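Local coordinates for protein GphF Dehydratase 1 (Archangium violaceum, PDB 6MBF) that probably catalyses dehydration of the growing polyketide chain, and the associated double-bond rearrangement, during gephyronic acid biosynthesis, at residues H9-R14 with P35-E40; G28-D33 with A93-R98; A46-G51 with P84-A89; I106-P111 with T121-G126; V183-E188 with H199-D204. All blocks are in the same frame, centred on the assembly; numbering follows the deposited sequence.

Interaction 1 (H9-R14 with P35-E40); sequences HPLLGR and PAYLGE
ND1 of His-9 accepts two backbone N-H groups at once and so fixes the turn from which Leu-11 reaches Pro-35 and Tyr-37. N of Leu-12 lies 3.0 Å from ND1 of His-9 in a nearly straight bond (173°), whereas N of Leu-11 approaches the same atom at a more bent angle; both donors are tilted out of the ring plane. NE2, across the imidazole, is bonded to Glu-56 of helix 52-65. The segments themselves share no hydrogen bond. Leu-11 and Tyr-37 meet tip to tip, with CD1 of Leu-11 3.6 Å from OH of Tyr-37, a hydroxyl whose polar partner is Thr-53. The other methyl, CD2 of Leu-11, sits 3.9 Å from CG of Pro-35 and also touches CD1 of Leu-38. Beside it, O of Pro-10 lies 3.8 Å from CD of Pro-35 and takes a hydrogen bond from Arg-34. In the double hotdog fold of polyketide synthase dehydratases, the contact joins the loop before strand 14-15 to the 3-10 turn 36-38, and Pro-200 of helix 200-214 packs on both Leu-11 and Tyr-37. The polar atoms of His-9, Pro-10 and Tyr-37 thus find partners within a segment or in neighbours, and cohesion between the segments rests on buried apolar surface.

Interaction 2 (G28-D33 with A93-R98); sequences GTVSSD and ARLRLR
Val-30 and Leu-95 form the tightly packed side of this antiparallel strand pair, their side chains crossing at about a right angle with CG1 of Val-30 3.8 Å from CD1 of Leu-95. CG of Leu-95 is anti to its own carbonyl carbon (chi1 -84°) and lies against CG2 of Val-30. The backbone is equally firm: N of Leu-95 reaches O of Gly-28 at 2.8 Å, N of Ala-93 reaches O of Val-30 at 2.8 Å, and each bond has its reciprocal partner. Thr-29 and Arg-94, a non-hydrogen-bonded pair, occupy the other, partly exposed face, where the grip is looser. The bent arginine chain brings CD within 3.3 Å of OG1 of Thr-29, while NE of Arg-94 gives only a weak, though straight, bond of 3.3 Å to O of Gly-28, which lies at the guanidinium edge. An alanine in place of Arg-94 would probably cost Gly-28 O this second donor, Thr-27 its weak guanidinium bond and OG1 of Thr-29 its aliphatic neighbour. Strand 93-100 lies between strands 23-30 and 103-109; on its buried face Leu-95 packs against Met-57 of helix 52-65, and Leu-38 from the loop covers Val-30.

Interaction 3 (A46-G51 with P84-A89); sequences AIVVLG and PLVLRA
Ile-47 and Leu-87 belong to a small antiparallel sheet, made of strands 42-43, 46-48 and 86-87, set apart from the main strands of the hotdog fold, and their side chains cross at about a right angle. CG2 of Ile-47 faces CB of Leu-87 at 4.1 Å. CG1 is anti to the carbonyl carbon (chi1 -56°), and from it the extended chi2 (163°) puts CD1 of Ile-47 3.9 Å from CB of Ala-89. An alanine at Ile-47 would probably open a gap beside Ala-89 and take from CB of Leu-87 its CG2 neighbour. Val-49 points toward the same partner segment: its CG2 is wedged between two leucines, 3.7 Å from CD1 of Leu-87 and 3.8 Å from CG of Leu-85, and Tyr-54 of helix 52-65 touches both Val-49 and Leu-85. On the reverse face Val-48 and Val-86 form a non-hydrogen-bonded pair. Around it, CB of Ala-46 meets CG1 of Val-86 and CG1 of Val-48 meets CB of Pro-84. Two backbone bonds join the segments, Leu-87 N to Ile-47 O and Val-49 N to Leu-85 O. Beyond each of them a water takes over; one accepts from N of Leu-85, 3.0 Å away, and donates to O of Val-49 at 2.7 Å.

Interaction 4 (I106-P111 with T121-G126); sequences IHSAEP and TRHATG
A classic beta bulge interrupts the hairpin of strands 103-109 and 121-131, where His-123 and Ala-124 both face Ile-106. O of Ile-106 receives the two N-H groups of the bulge unequally: N of His-123 is 2.8 Å away, whereas the bond from N of Ala-124 is weak at 3.4 Å. N of Ile-106 in return bonds O of Ala-124. Past the bulge the register resumes, with Ser-108 and Thr-121 exchanging both backbone bonds. The end of the His-123 side chain comes round to Ser-108. There NE2 of His-123 and OG of Ser-108 make a short hydrogen bond of 2.5 Å, the hydroxyl arriving at the ring edge; the position of OG between the backbone N and the carbonyl carbon (chi1 72°) turns it to NE2. ND1 of His-123 is bonded to the carbonyl O of Ser-83, so the ring is held at both nitrogens. On the reverse face His-107 and Arg-122 lie side by side, pointing the same way. CA of Arg-122 makes a CH-pi contact over the His-107 ring, 3.8 Å from its centroid, and CB of Arg-122 is 3.4 Å from NE2 of His-107. The guanidinium is turned 65° from the ring, and its salt bridge goes to Glu-105. Ile-106, His-123 and Ala-124 all touch Tyr-54 of helix 52-65, as in a bulged antiparallel hairpin whose inner face packs on the central helix of a hotdog fold.

Interaction 5 (V183-E188 with H199-D204); sequences VCLQGE and HPALLD
Leu-185 supplies most of the apolar contact, its two methyls straddling the start of helix 200-214. CD1 of Leu-185 lies 3.8 Å from CB of His-199 and comes obliquely near CG and CD2 of its ring. CD2 of Leu-185 turns to the first turn of the helix, 3.8 Å from CB of Ala-201 and 4.0 Å from CB of Leu-202. A second apolar pair joins strand to helix, where the side chains of Val-183 and Leu-202 are at about a right angle and CG2 of Val-183 is 3.8 Å from CG of Leu-202. That CG, anti to the backbone N (chi1 -171°), is the atom of Leu-202 nearest Val-183, and Val-242 of strand 241-248 packs against both members of this pair. In the double hotdog architecture of polyketide synthase dehydratases, the contact fastens the end of strand 178-184 and the loop after it to the first turn of helix 200-214. No hydrogen bond crosses between the segments; on the helix side His-199 is the N-cap, and its ND1 accepts from N of Ala-201 at 3.0 Å (158°), with the donor tilted slightly from the ring plane. O of His-199 accepts from N of Leu-203 at 3.1 Å. NE2 of His-199 bonds Glu-192, and the ring also meets that of Tyr-196.

Interactions 2 and 4 are neighbours in the same antiparallel sheet, joined where Arg-94 and Arg-96 pair with Ala-109 and His-107; both combine backbone ladders with a buried face and a more open one that carries arginines. Interaction 3 is the most surface-exposed of the set and uses water where direct strand bonds stop, yet its Leu-85 reaches inward to Leu-95 and Ser-108. Interactions 1 and 5 are buried and apolar, with no hydrogen bond across, and in each a histidine ND1 accepts backbone N-H groups of its own segment, two in a turn and one at a helix start. They touch through Pro-200, against Tyr-37 and Leu-11. Interaction 4 lies furthest from interaction 5, their centres about 24 Å apart.

Interaction 1 (H9-R14 with P35-E40)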
# COMPACT_ATOMS: atom_id res chain seq x y z
N HIS A 9 -3.69 -15.58 6.03
CA HIS A 9 -3.24 -14.20 5.88
C HIS A 9 -4.40 -13.26 6.18
O HIS A 9 -5.53 -13.53 5.78
CB HIS A 9 -2.72 -13.94 4.45
CG HIS A 9 -2.14 -12.58 4.25
ND1 HIS A 9 -2.92 -11.48 3.94
CD2 HIS A 9 -0.86 -12.14 4.28
CE1 HIS A 9 -2.14 -10.42 3.80
NE2 HIS A 9 -0.88 -10.79 4.00
N PRO A 10 -4.16 -12.14 6.88
CA PRO A 10 -5.29 -11.31 7.34
C PRO A 10 -6.08 -10.66 6.22
O PRO A 10 -7.21 -10.21 6.46
CB PRO A 10 -4.61 -10.24 8.22
CG PRO A 10 -3.25 -10.77 8.51
CD PRO A 10 -2.87 -11.61 7.33
N LEU A 11 -5.52 -10.57 5.01
CA LEU A 11 -6.21 -9.99 3.86
C LEU A 11 -6.49 -10.99 2.75
O LEU A 11 -7.58 -10.98 2.16
CB LEU A 11 -5.37 -8.83 3.31
CG LEU A 11 -5.16 -7.67 4.28
CD1 LEU A 11 -4.03 -6.79 3.76
CD2 LEU A 11 -6.45 -6.87 4.43
N LEU A 12 -5.52 -11.88 2.46
CA LEU A 12 -5.71 -12.92 1.46
C LEU A 12 -6.77 -13.92 1.87
O LEU A 12 -7.48 -14.48 1.02
CB LEU A 12 -4.40 -13.66 1.23
CG LEU A 12 -3.46 -13.30 0.09
CD1 LEU A 12 -2.42 -14.40 -0.03
CD2 LEU A 12 -4.22 -13.12 -1.21
N GLY A 13 -6.86 -14.21 3.16
CA GLY A 13 -7.72 -15.29 3.62
C GLY A 13 -7.02 -16.62 3.42
O GLY A 13 -5.84 -16.76 3.74
N ARG A 14 -7.74 -17.59 2.87
CA ARG A 14 -7.21 -18.93 2.68
C ARG A 14 -7.22 -19.30 1.21
O ARG A 14 -8.07 -18.85 0.44
CB ARG A 14 -8.02 -19.96 3.48
CG ARG A 14 -9.51 -19.93 3.18
CD ARG A 14 -10.27 -20.96 3.99
NE ARG A 14 -9.94 -22.31 3.56
CZ ARG A 14 -10.66 -23.03 2.71
NH1 ARG A 14 -11.78 -22.53 2.21
NH2 ARG A 14 -10.27 -24.25 2.38
N PRO A 35 -8.90 -6.45 9.28
CA PRO A 35 -7.92 -5.73 10.11
C PRO A 35 -8.38 -4.31 10.45
O PRO A 35 -9.04 -3.66 9.64
CB PRO A 35 -6.67 -5.68 9.22
CG PRO A 35 -6.83 -6.83 8.29
CD PRO A 35 -8.30 -6.94 8.03
N ALA A 36 -8.03 -3.86 11.66
CA ALA A 36 -8.60 -2.62 12.18
C ALA A 36 -8.23 -1.40 11.34
O ALA A 36 -9.00 -0.44 11.28
CB ALA A 36 -8.14 -2.41 13.63
N TYR A 37 -7.06 -1.42 10.69
CA TYR A 37 -6.66 -0.26 9.90
C TYR A 37 -7.58 -0.02 8.71
O TYR A 37 -7.58 1.08 8.15
CB TYR A 37 -5.21 -0.39 9.41
CG TYR A 37 -5.06 -1.17 8.12
CD1 TYR A 37 -5.13 -0.54 6.88
CD2 TYR A 37 -4.83 -2.54 8.14
CE1 TYR A 37 -5.00 -1.25 5.69
CE2 TYR A 37 -4.69 -3.26 6.95
CZ TYR A 37 -4.78 -2.61 5.74
OH TYR A 37 -4.66 -3.33 4.58
N LEU A 38 -8.33 -1.04 8.28
CA LEU A 38 -9.32 -0.88 7.22
C LEU A 38 -10.46 0.05 7.61
O LEU A 38 -11.21 0.46 6.73
CB LEU A 38 -9.90 -2.24 6.82
CG LEU A 38 -8.97 -3.25 6.14
CD1 LEU A 38 -9.79 -4.46 5.71
CD2 LEU A 38 -8.23 -2.64 4.96
N GLY A 39 -10.61 0.37 8.89
CA GLY A 39 -11.60 1.33 9.32
C GLY A 39 -11.05 2.70 9.66
O GLY A 39 -11.76 3.52 10.25
N GLU A 40 -9.79 2.98 9.30
CA GLU A 40 -9.16 4.23 9.72
C GLU A 40 -8.68 5.09 8.55
O GLU A 40 -7.87 5.99 8.75
CB GLU A 40 -8.01 3.93 10.69
CG GLU A 40 -8.53 3.30 11.97
CD GLU A 40 -7.82 3.79 13.21
OE1 GLU A 40 -6.88 4.59 13.09
OE2 GLU A 40 -8.20 3.34 14.32

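Interaction 2 (G28-D33 with A93-R98)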
# COMPACT_ATOMS: atom_id res chain seq x y z
N GLY A 28 -11.32 -14.55 1.41
CA GLY A 28 -11.50 -14.30 2.82
C GLY A 28 -12.58 -13.26 3.00
O GLY A 28 -13.21 -12.81 2.04
N THR A 29 -12.79 -12.88 4.26
CA THR A 29 -13.73 -11.85 4.63
C THR A 29 -13.00 -10.80 5.45
O THR A 29 -12.21 -11.13 6.34
CB THR A 29 -14.90 -12.42 5.43
OG1 THR A 29 -15.63 -13.35 4.62
CG2 THR A 29 -15.83 -11.32 5.90
N VAL A 30 -13.25 -9.52 5.15
CA VAL A 30 -12.71 -8.42 5.93
C VAL A 30 -13.86 -7.49 6.31
O VAL A 30 -14.95 -7.55 5.75
CB VAL A 30 -11.61 -7.64 5.18
CG1 VAL A 30 -10.44 -8.57 4.80
CG2 VAL A 30 -12.20 -6.96 3.95
N SER A 31 -13.59 -6.61 7.27
CA SER A 31 -14.49 -5.51 7.58
C SER A 31 -13.66 -4.33 8.04
O SER A 31 -12.45 -4.45 8.26
CB SER A 31 -15.50 -5.89 8.66
OG SER A 31 -14.86 -5.89 9.92
N SER A 32 -14.33 -3.19 8.22
CA SER A 32 -13.66 -2.01 8.77
C SER A 32 -13.10 -2.27 10.16
O SER A 32 -12.26 -1.50 10.63
CB SER A 32 -14.62 -0.81 8.78
OG SER A 32 -15.71 -0.97 9.68
N ASP A 33 -13.54 -3.34 10.84
CA ASP A 33 -13.04 -3.69 12.16
C ASP A 33 -11.90 -4.70 12.14
O ASP A 33 -11.23 -4.87 13.17
CB ASP A 33 -14.17 -4.25 13.03
CG ASP A 33 -15.30 -3.26 13.20
OD1 ASP A 33 -15.00 -2.07 13.43
OD2 ASP A 33 -16.47 -3.68 13.10
N ALA A 93 -17.14 -7.70 4.00
CA ALA A 93 -17.00 -7.81 2.56
C ALA A 93 -16.14 -9.02 2.24
O ALA A 93 -15.11 -9.25 2.89
CB ALA A 93 -16.36 -6.55 1.96
N ARG A 94 -16.56 -9.79 1.24
CA ARG A 94 -15.74 -10.87 0.71
C ARG A 94 -14.62 -10.29 -0.15
O ARG A 94 -14.86 -9.41 -0.97
CB ARG A 94 -16.59 -11.82 -0.13
CG ARG A 94 -17.75 -12.47 0.61
CD ARG A 94 -17.28 -13.25 1.82
NE ARG A 94 -16.18 -14.14 1.50
CZ ARG A 94 -16.33 -15.38 1.04
NH1 ARG A 94 -17.54 -15.88 0.84
NH2 ARG A 94 -15.26 -16.12 0.78
N LEU A 95 -13.41 -10.80 0.05
CA LEU A 95 -12.25 -10.43 -0.75
C LEU A 95 -11.74 -11.66 -1.49
O LEU A 95 -11.76 -12.77 -0.95
CB LEU A 95 -11.11 -9.88 0.11
CG LEU A 95 -11.09 -8.42 0.52
CD1 LEU A 95 -9.70 -8.11 1.05
CD2 LEU A 95 -11.44 -7.51 -0.63
N ARG A 96 -11.27 -11.45 -2.72
CA ARG A 96 -10.80 -12.55 -3.55
C ARG A 96 -9.60 -12.10 -4.35
O ARG A 96 -9.64 -11.05 -4.98
CB ARG A 96 -11.91 -13.03 -4.49
CG ARG A 96 -11.52 -14.16 -5.43
CD ARG A 96 -12.66 -14.48 -6.40
NE ARG A 96 -12.79 -13.47 -7.45
CZ ARG A 96 -13.82 -13.37 -8.28
NH1 ARG A 96 -14.85 -14.21 -8.19
NH2 ARG A 96 -13.85 -12.41 -9.19
N LEU A 97 -8.53 -12.89 -4.32
CA LEU A 97 -7.42 -12.73 -5.24
C LEU A 97 -7.36 -13.99 -6.10
O LEU A 97 -7.24 -15.10 -5.57
CB LEU A 97 -6.09 -12.50 -4.52
CG LEU A 97 -4.87 -12.21 -5.41
CD1 LEU A 97 -3.84 -11.35 -4.66
CD2 LEU A 97 -4.18 -13.48 -5.96
N ARG A 98 -7.46 -13.81 -7.41
CA ARG A 98 -7.34 -14.91 -8.35
C ARG A 98 -6.13 -14.69 -9.23
O ARG A 98 -5.75 -13.55 -9.52
CB ARG A 98 -8.62 -15.07 -9.19
CG ARG A 98 -8.87 -13.96 -10.19
CD ARG A 98 -10.24 -14.10 -10.83
NE ARG A 98 -10.41 -13.19 -11.96
CZ ARG A 98 -11.57 -12.97 -12.56
NH1 ARG A 98 -12.65 -13.60 -12.13
NH2 ARG A 98 -11.65 -12.12 -13.58

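Interaction 3 (A46-G51 with P84-A89)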
# COMPACT_ATOMS: atom_id res chain seq x y z
N ALA A 46 -16.44 8.51 3.48
CA ALA A 46 -16.63 7.08 3.26
C ALA A 46 -15.37 6.34 3.69
O ALA A 46 -14.25 6.84 3.52
CB ALA A 46 -16.92 6.79 1.79
N ILE A 47 -15.56 5.15 4.27
CA ILE A 47 -14.42 4.30 4.59
C ILE A 47 -13.90 3.69 3.29
O ILE A 47 -14.63 2.97 2.60
CB ILE A 47 -14.82 3.20 5.58
CG1 ILE A 47 -15.43 3.79 6.84
CG2 ILE A 47 -13.60 2.32 5.91
CD1 ILE A 47 -16.21 2.78 7.67
N VAL A 48 -12.65 3.98 2.95
CA VAL A 48 -12.06 3.55 1.68
C VAL A 48 -10.82 2.71 1.98
O VAL A 48 -9.88 3.19 2.63
CB VAL A 48 -11.69 4.74 0.78
CG1 VAL A 48 -10.99 4.25 -0.49
CG2 VAL A 48 -12.92 5.57 0.42
N VAL A 49 -10.81 1.47 1.50
CA VAL A 49 -9.67 0.59 1.72
C VAL A 49 -8.44 1.17 1.04
O VAL A 49 -8.47 1.52 -0.14
CB VAL A 49 -10.01 -0.82 1.20
CG1 VAL A 49 -8.76 -1.71 1.08
CG2 VAL A 49 -11.10 -1.46 2.08
N LEU A 50 -7.35 1.30 1.80
CA LEU A 50 -6.11 1.83 1.26
C LEU A 50 -5.57 0.93 0.15
O LEU A 50 -5.58 -0.30 0.26
CB LEU A 50 -5.06 1.96 2.36
CG LEU A 50 -5.17 3.09 3.40
CD1 LEU A 50 -4.11 2.88 4.46
CD2 LEU A 50 -5.00 4.43 2.71
N GLY A 51 -5.08 1.56 -0.93
CA GLY A 51 -4.49 0.81 -2.03
C GLY A 51 -3.32 -0.08 -1.65
O GLY A 51 -3.07 -1.10 -2.30
N PRO A 84 -12.29 1.95 -6.17
CA PRO A 84 -12.07 1.88 -4.73
C PRO A 84 -13.01 0.87 -4.10
O PRO A 84 -14.09 0.56 -4.63
CB PRO A 84 -12.38 3.31 -4.26
CG PRO A 84 -13.34 3.82 -5.26
CD PRO A 84 -12.96 3.20 -6.58
N LEU A 85 -12.58 0.33 -2.96
CA LEU A 85 -13.41 -0.54 -2.15
C LEU A 85 -13.92 0.30 -0.98
O LEU A 85 -13.15 0.68 -0.08
CB LEU A 85 -12.64 -1.77 -1.68
CG LEU A 85 -13.36 -2.69 -0.68
CD1 LEU A 85 -14.76 -3.01 -1.16
CD2 LEU A 85 -12.56 -3.98 -0.46
N VAL A 86 -15.20 0.61 -1.00
CA VAL A 86 -15.83 1.36 0.07
C VAL A 86 -16.46 0.35 1.02
O VAL A 86 -17.23 -0.51 0.59
CB VAL A 86 -16.89 2.33 -0.47
CG1 VAL A 86 -17.58 3.05 0.67
CG2 VAL A 86 -16.27 3.31 -1.46
N LEU A 87 -16.10 0.44 2.30
CA LEU A 87 -16.70 -0.37 3.35
C LEU A 87 -17.74 0.45 4.10
O LEU A 87 -17.52 1.63 4.38
CB LEU A 87 -15.63 -0.86 4.34
CG LEU A 87 -14.52 -1.74 3.76
CD1 LEU A 87 -13.47 -1.97 4.84
CD2 LEU A 87 -15.07 -3.08 3.23
N ARG A 88 -18.86 -0.18 4.43
CA ARG A 88 -19.75 0.39 5.44
C ARG A 88 -19.33 -0.16 6.80
O ARG A 88 -19.12 -1.37 6.95
CB ARG A 88 -21.21 0.05 5.16
CG ARG A 88 -21.64 0.23 3.73
CD ARG A 88 -21.49 1.65 3.21
NE ARG A 88 -21.97 1.72 1.82
CZ ARG A 88 -21.77 2.76 1.01
NH1 ARG A 88 -21.10 3.82 1.44
NH2 ARG A 88 -22.23 2.73 -0.24
N ALA A 89 -19.18 0.74 7.77
CA ALA A 89 -18.67 0.40 9.10
C ALA A 89 -19.26 -0.90 9.63
O ALA A 89 -20.49 -1.04 9.72
CB ALA A 89 -18.96 1.54 10.07
O HOH W 1 -18.24 4.18 4.26
O HOH W 2 -9.69 0.83 -2.44

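Interaction 4 (I106-P111 with T121-G126)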
# COMPACT_ATOMS: atom_id res chain seq x y z
N ILE A 106 -7.82 -8.69 -7.98
CA ILE A 106 -8.43 -8.60 -6.66
C ILE A 106 -9.83 -8.03 -6.83
O ILE A 106 -10.00 -6.96 -7.43
CB ILE A 106 -7.58 -7.75 -5.70
CG1 ILE A 106 -6.20 -8.41 -5.52
CG2 ILE A 106 -8.30 -7.56 -4.37
CD1 ILE A 106 -5.27 -7.64 -4.56
N HIS A 107 -10.82 -8.76 -6.31
CA HIS A 107 -12.23 -8.39 -6.38
C HIS A 107 -12.84 -8.44 -4.98
O HIS A 107 -12.33 -9.13 -4.09
CB HIS A 107 -13.04 -9.34 -7.27
CG HIS A 107 -12.77 -9.22 -8.74
ND1 HIS A 107 -11.62 -9.70 -9.33
CD2 HIS A 107 -13.53 -8.72 -9.74
CE1 HIS A 107 -11.68 -9.48 -10.63
NE2 HIS A 107 -12.82 -8.89 -10.91
N SER A 108 -13.96 -7.74 -4.81
CA SER A 108 -14.75 -7.86 -3.59
C SER A 108 -16.20 -8.13 -3.95
O SER A 108 -16.65 -7.88 -5.07
CB SER A 108 -14.69 -6.59 -2.73
OG SER A 108 -15.42 -5.53 -3.32
N ALA A 109 -16.95 -8.61 -2.96
CA ALA A 109 -18.37 -8.86 -3.13
C ALA A 109 -19.08 -8.76 -1.78
O ALA A 109 -18.49 -8.99 -0.73
CB ALA A 109 -18.62 -10.24 -3.74
N GLU A 110 -20.36 -8.41 -1.83
CA GLU A 110 -21.20 -8.58 -0.66
C GLU A 110 -21.29 -10.06 -0.33
O GLU A 110 -21.49 -10.88 -1.25
CB GLU A 110 -22.60 -8.01 -0.90
CG GLU A 110 -22.64 -6.50 -1.02
CD GLU A 110 -24.02 -5.97 -1.35
OE1 GLU A 110 -24.91 -6.79 -1.65
OE2 GLU A 110 -24.21 -4.74 -1.32
N PRO A 111 -21.10 -10.46 0.92
CA PRO A 111 -21.13 -11.90 1.25
C PRO A 111 -22.42 -12.60 0.83
O PRO A 111 -22.38 -13.79 0.50
CB PRO A 111 -20.96 -11.91 2.77
CG PRO A 111 -20.19 -10.66 3.06
CD PRO A 111 -20.69 -9.64 2.07
N THR A 121 -16.75 -6.85 -7.74
CA THR A 121 -16.20 -5.60 -8.25
C THR A 121 -14.68 -5.70 -8.29
O THR A 121 -14.05 -6.03 -7.28
CB THR A 121 -16.62 -4.42 -7.37
OG1 THR A 121 -18.05 -4.29 -7.38
CG2 THR A 121 -15.96 -3.13 -7.85
N ARG A 122 -14.10 -5.40 -9.45
CA ARG A 122 -12.65 -5.45 -9.63
C ARG A 122 -12.00 -4.22 -9.00
O ARG A 122 -12.34 -3.08 -9.37
CB ARG A 122 -12.28 -5.54 -11.11
CG ARG A 122 -10.79 -5.39 -11.37
CD ARG A 122 -10.45 -5.40 -12.87
NE ARG A 122 -10.55 -6.73 -13.45
CZ ARG A 122 -11.38 -7.06 -14.44
NH1 ARG A 122 -12.19 -6.16 -14.97
NH2 ARG A 122 -11.40 -8.31 -14.90
N HIS A 123 -11.06 -4.43 -8.08
CA HIS A 123 -10.38 -3.32 -7.42
C HIS A 123 -8.94 -3.13 -7.86
O HIS A 123 -8.51 -1.98 -7.99
CB HIS A 123 -10.42 -3.51 -5.89
CG HIS A 123 -11.80 -3.53 -5.35
ND1 HIS A 123 -12.63 -2.43 -5.41
CD2 HIS A 123 -12.53 -4.52 -4.78
CE1 HIS A 123 -13.81 -2.75 -4.89
NE2 HIS A 123 -13.76 -4.01 -4.50
N ALA A 124 -8.19 -4.20 -8.10
CA ALA A 124 -6.78 -4.04 -8.44
C ALA A 124 -6.29 -5.25 -9.22
O ALA A 124 -6.74 -6.37 -8.98
CB ALA A 124 -5.90 -3.83 -7.20
N THR A 125 -5.37 -5.00 -10.14
CA THR A 125 -4.78 -6.05 -10.98
C THR A 125 -3.30 -5.76 -11.20
O THR A 125 -2.84 -4.62 -11.07
CB THR A 125 -5.47 -6.13 -12.34
OG1 THR A 125 -5.28 -4.90 -13.04
CG2 THR A 125 -6.97 -6.39 -12.19
N GLY A 126 -2.56 -6.81 -11.56
CA GLY A 126 -1.15 -6.66 -11.87
C GLY A 126 -0.52 -8.01 -12.11
O GLY A 126 -1.21 -9.00 -12.37
O HOH W 3 -19.25 -5.69 -5.58

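Interaction 5 (V183-E188 with H199-D204)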
# COMPACT_ATOMS: atom_id res chain seq x y z
N VAL A 183 9.96 5.90 9.52
CA VAL A 183 8.64 5.38 9.85
C VAL A 183 8.82 4.18 10.76
O VAL A 183 9.73 3.36 10.58
CB VAL A 183 7.78 5.01 8.61
CG1 VAL A 183 7.85 6.06 7.54
CG2 VAL A 183 8.10 3.64 8.08
N CYS A 184 7.94 4.08 11.75
CA CYS A 184 8.04 3.03 12.76
C CYS A 184 6.65 2.64 13.21
O CYS A 184 5.84 3.51 13.56
CB CYS A 184 8.88 3.51 13.94
SG CYS A 184 9.30 2.21 15.10
N LEU A 185 6.36 1.34 13.17
CA LEU A 185 5.08 0.87 13.67
C LEU A 185 5.07 0.90 15.19
O LEU A 185 6.10 0.81 15.85
CB LEU A 185 4.81 -0.55 13.19
CG LEU A 185 4.71 -0.73 11.68
CD1 LEU A 185 4.54 -2.18 11.35
CD2 LEU A 185 3.58 0.11 11.09
N GLN A 186 3.87 1.05 15.75
CA GLN A 186 3.70 0.99 17.19
C GLN A 186 2.39 0.27 17.49
O GLN A 186 1.67 -0.16 16.58
CB GLN A 186 3.73 2.38 17.84
CG GLN A 186 5.06 3.12 17.77
CD GLN A 186 6.19 2.40 18.51
OE1 GLN A 186 5.94 1.66 19.45
NE2 GLN A 186 7.42 2.63 18.08
N GLY A 187 2.09 0.15 18.78
CA GLY A 187 0.84 -0.44 19.21
C GLY A 187 0.59 -1.82 18.62
O GLY A 187 1.51 -2.63 18.47
N GLU A 188 -0.67 -2.07 18.27
CA GLU A 188 -1.06 -3.37 17.73
C GLU A 188 -0.37 -3.63 16.40
O GLU A 188 -0.02 -4.77 16.08
CB GLU A 188 -2.57 -3.44 17.54
CG GLU A 188 -3.39 -3.16 18.80
CD GLU A 188 -4.88 -3.38 18.59
OE1 GLU A 188 -5.64 -3.30 19.58
OE2 GLU A 188 -5.29 -3.63 17.44
N HIS A 199 3.81 -4.70 6.24
CA HIS A 199 2.59 -4.21 6.87
C HIS A 199 2.00 -3.04 6.08
O HIS A 199 2.72 -2.07 5.78
CB HIS A 199 2.86 -3.77 8.32
CG HIS A 199 1.63 -3.75 9.16
ND1 HIS A 199 0.52 -3.01 8.83
CD2 HIS A 199 1.33 -4.40 10.31
CE1 HIS A 199 -0.42 -3.20 9.74
NE2 HIS A 199 0.04 -4.04 10.65
N PRO A 200 0.73 -3.11 5.68
CA PRO A 200 0.12 -1.97 4.98
C PRO A 200 0.30 -0.65 5.70
O PRO A 200 0.48 0.38 5.04
CB PRO A 200 -1.36 -2.37 4.90
CG PRO A 200 -1.31 -3.88 4.84
CD PRO A 200 -0.16 -4.28 5.73
N ALA A 201 0.28 -0.65 7.04
CA ALA A 201 0.45 0.60 7.78
C ALA A 201 1.83 1.19 7.53
O ALA A 201 1.99 2.42 7.47
CB ALA A 201 0.24 0.37 9.28
N LEU A 202 2.85 0.34 7.42
CA LEU A 202 4.20 0.84 7.19
C LEU A 202 4.34 1.40 5.78
O LEU A 202 4.87 2.51 5.59
CB LEU A 202 5.22 -0.27 7.45
CG LEU A 202 6.70 0.14 7.46
CD1 LEU A 202 7.48 -0.75 8.39
CD2 LEU A 202 7.29 0.06 6.07
N LEU A 203 3.88 0.67 4.76
CA LEU A 203 4.00 1.20 3.41
C LEU A 203 3.13 2.44 3.21
O LEU A 203 3.57 3.40 2.57
CB LEU A 203 3.65 0.12 2.38
CG LEU A 203 3.91 0.54 0.93
CD1 LEU A 203 5.38 0.91 0.71
CD2 LEU A 203 3.46 -0.56 -0.04
N ASP A 204 1.93 2.46 3.80
CA ASP A 204 1.12 3.68 3.76
C ASP A 204 1.85 4.87 4.37
O ASP A 204 1.77 5.99 3.85
CB ASP A 204 -0.22 3.48 4.47
CG ASP A 204 -0.99 4.78 4.63
OD1 ASP A 204 -1.56 5.25 3.64
OD2 ASP A 204 -0.99 5.32 5.76